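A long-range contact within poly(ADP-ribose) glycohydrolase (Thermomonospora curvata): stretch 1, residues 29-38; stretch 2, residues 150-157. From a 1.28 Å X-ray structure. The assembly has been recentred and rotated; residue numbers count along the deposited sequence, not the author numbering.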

# COMPACT_ATOMS: atom_id res chain seq x y z
N PRO A 29 -7.28 11.19 20.49
CA PRO A 29 -6.56 12.25 19.77
C PRO A 29 -5.64 11.69 18.69
O PRO A 29 -4.96 10.72 18.97
N ILE A 30 -5.63 12.29 17.51
CA ILE A 30 -4.75 11.82 16.43
C ILE A 30 -3.99 12.95 15.76
O ILE A 30 -3.16 12.69 14.88
N ALA A 31 -4.22 14.21 16.14
CA ALA A 31 -3.62 15.30 15.38
C ALA A 31 -2.10 15.23 15.36
O ALA A 31 -1.48 15.45 14.31
N ASP A 32 -1.48 14.94 16.48
CA ASP A 32 -0.03 14.92 16.53
C ASP A 32 0.52 13.81 15.64
O ASP A 32 1.48 14.02 14.88
N HIS A 33 -0.02 12.61 15.73
CA HIS A 33 0.48 11.53 14.90
C HIS A 33 0.23 11.78 13.42
O HIS A 33 1.11 11.47 12.59
N VAL A 34 -0.90 12.37 13.06
CA VAL A 34 -1.17 12.70 11.66
C VAL A 34 -0.17 13.74 11.18
O VAL A 34 0.42 13.59 10.10
N ALA A 35 0.04 14.80 11.95
CA ALA A 35 1.01 15.84 11.59
C ALA A 35 2.41 15.30 11.45
O ALA A 35 3.12 15.68 10.50
N GLN A 36 2.80 14.37 12.30
CA GLN A 36 4.12 13.75 12.22
C GLN A 36 4.22 12.95 10.93
O GLN A 36 5.24 13.00 10.23
N ALA A 37 3.20 12.18 10.60
CA ALA A 37 3.22 11.41 9.37
C ALA A 37 3.34 12.32 8.16
O ALA A 37 4.11 12.02 7.23
N VAL A 38 2.60 13.42 8.12
CA VAL A 38 2.66 14.34 6.99
C VAL A 38 4.05 14.96 6.88
O VAL A 38 4.65 14.98 5.81
N SER A 150 5.43 7.16 3.58
CA SER A 150 4.62 7.80 4.64
C SER A 150 4.85 7.10 5.97
O SER A 150 4.32 6.03 6.22
N PRO A 151 5.66 7.70 6.85
CA PRO A 151 6.02 7.03 8.11
C PRO A 151 4.98 7.23 9.19
O PRO A 151 4.37 8.31 9.29
N GLY A 152 4.74 6.22 10.01
CA GLY A 152 3.96 6.44 11.22
C GLY A 152 2.54 6.92 10.99
O GLY A 152 2.00 7.68 11.79
N VAL A 153 1.88 6.46 9.94
CA VAL A 153 0.51 6.86 9.66
C VAL A 153 -0.40 6.16 10.66
O VAL A 153 -0.42 4.92 10.76
N PRO A 154 -1.25 6.91 11.37
CA PRO A 154 -2.18 6.27 12.28
C PRO A 154 -3.31 5.58 11.51
O PRO A 154 -3.87 6.15 10.56
N VAL A 155 -3.65 4.38 11.94
CA VAL A 155 -4.75 3.58 11.42
C VAL A 155 -5.76 3.48 12.54
O VAL A 155 -5.42 3.11 13.67
N PHE A 156 -7.01 3.81 12.23
CA PHE A 156 -8.03 3.97 13.26
C PHE A 156 -9.40 3.41 12.87
O PHE A 156 -10.39 3.72 13.56
N ARG A 157 -9.48 2.54 11.85
CA ARG A 157 -10.70 1.77 11.59
C ARG A 157 -10.37 0.32 11.36
O ARG A 157 -9.26 0.00 10.87

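Where does the helix come closest to the second stretch? The helix that begins at Ala31 runs roughly against the direction of strand 153-157, at 137° between their N-to-C directions, and their axes come within 7.4 Å. Ala37 sits at the tightest part of the contact. Its CB points toward the second stretch and lies 3.2 Å from Pro151 O, while Ala37 CA makes a CA-H...O contact with that same Pro151 O at 3.3 Å. The methyl sits in a shallow hollow made largely of backbone where the chain turns its corner at Gly152: Ala37 CB is 3.8 Å from Gly152 O and 4.0 Å from Val153 CA. Although the CA-to-CB bond of Val153 points away, its t rotamer still leaves Val153 CG2 4.0 Å from Ala37 CB.

What fills the space farther back along the helix? Pro154 is the main bump offered by the strand, its CB directed toward the helix and its ring puckered C-gamma endo. The ring fits among three helix residues: the neighbours His33 and Val34, and Ala37 about a turn further on. Val34, in the t rotamer, meets it from a sideways CB, with Val34 CG2 3.6 Å from Pro154 CG. The CB of His33 also points toward the strand and lies 4.1 Å from Pro154 CG, but the m rotamer leads the imidazole away, so it is the base of this side chain that packs here. Ala37 CB reaches the ring more loosely, 4.5 Å from Pro154 CD.

How does the packing continue before the helix starts? The CA-to-CB bond of Ile30, at the N-cap position, points toward the second stretch; chi1 is p and chi2 is t, and Ile30 CD1 comes to 3.8 Å from Phe156 CE1. The CA-to-CB bond of Phe156 likewise points toward the first stretch, with chi1 in p, and its ring receives the isoleucine methyl obliquely. Both side chains are buried, and they carry the apolar contact beyond the Pro154 ring.

Where are the polar partners? No direct hydrogen bond crosses between the stretches. His33 O and Gly152 O stand 4.0 Å apart, and as two acceptors they cannot bond to each other; water 1 resolves this by donating to both, with its O 3.0 Å from His33 O and 2.7 Å from Gly152 O. His33 O also accepts the helical hydrogen bond from Ala37 N at 3.0 Å. Gly152 itself has a positive phi, which favours glycine at this corner.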

# COMPACT_ATOMS: atom_id res chain seq x y z
CB PRO A 29 -5.74 12.89 20.90
CG PRO A 29 -5.48 11.79 21.84
CD PRO A 29 -6.66 10.86 21.78
CB ILE A 30 -5.47 11.00 15.33
CG1 ILE A 30 -6.59 11.78 14.66
CG2 ILE A 30 -5.96 9.70 15.87
CD1 ILE A 30 -7.05 11.13 13.38
CB ALA A 31 -4.05 16.64 15.92
CB ASP A 32 0.50 14.73 17.96
CG ASP A 32 0.25 15.92 18.85
OD1 ASP A 32 -0.00 17.04 18.35
OD2 ASP A 32 0.32 15.69 20.08
CB HIS A 33 -0.09 10.20 15.34
CG HIS A 33 0.50 9.71 16.61
ND1 HIS A 33 0.05 8.60 17.27
CD2 HIS A 33 1.52 10.21 17.36
CE1 HIS A 33 0.75 8.42 18.37
NE2 HIS A 33 1.65 9.38 18.45
CB VAL A 34 -2.62 13.18 11.46
CG1 VAL A 34 -2.84 13.77 10.06
CG2 VAL A 34 -3.57 12.03 11.70
CB ALA A 35 0.98 16.96 12.60
CB GLN A 36 4.40 12.85 13.41
CG GLN A 36 4.62 13.61 14.70
CD GLN A 36 4.95 12.65 15.83
OE1 GLN A 36 5.62 11.64 15.60
NE2 GLN A 36 4.45 12.94 17.03
CB ALA A 37 2.00 10.52 9.28
CB VAL A 38 1.59 15.44 7.13
CG1 VAL A 38 1.80 16.51 6.06
CG2 VAL A 38 0.20 14.82 7.04
CB SER A 150 3.13 7.71 4.27
OG SER A 150 2.86 8.24 2.98
CB PRO A 151 7.31 7.74 8.54
CG PRO A 151 7.16 9.14 8.00
CD PRO A 151 6.38 8.96 6.67
CB VAL A 153 0.11 6.47 8.23
CG1 VAL A 153 -1.33 6.82 7.98
CG2 VAL A 153 1.02 7.18 7.23
CB PRO A 154 -2.69 7.44 13.14
CG PRO A 154 -2.47 8.63 12.33
CD PRO A 154 -1.29 8.37 11.46
CB VAL A 155 -4.28 2.18 11.01
CG1 VAL A 155 -5.43 1.35 10.47
CG2 VAL A 155 -3.19 2.27 9.98
CB PHE A 156 -8.14 5.45 13.72
CG PHE A 156 -8.24 6.45 12.58
CD1 PHE A 156 -7.13 7.18 12.19
CD2 PHE A 156 -9.44 6.68 11.93
CE1 PHE A 156 -7.21 8.09 11.16
CE2 PHE A 156 -9.52 7.58 10.88
CZ PHE A 156 -8.40 8.27 10.49
CB ARG A 157 -11.50 2.27 10.38
CG ARG A 157 -11.98 3.68 10.45
CD ARG A 157 -12.96 3.98 9.32
NE ARG A 157 -13.21 5.40 9.24
CZ ARG A 157 -14.23 5.99 9.83
NH1 ARG A 157 -15.10 5.29 10.51
NH2 ARG A 157 -14.37 7.30 9.73
O HOH W 1 3.20 9.49 13.40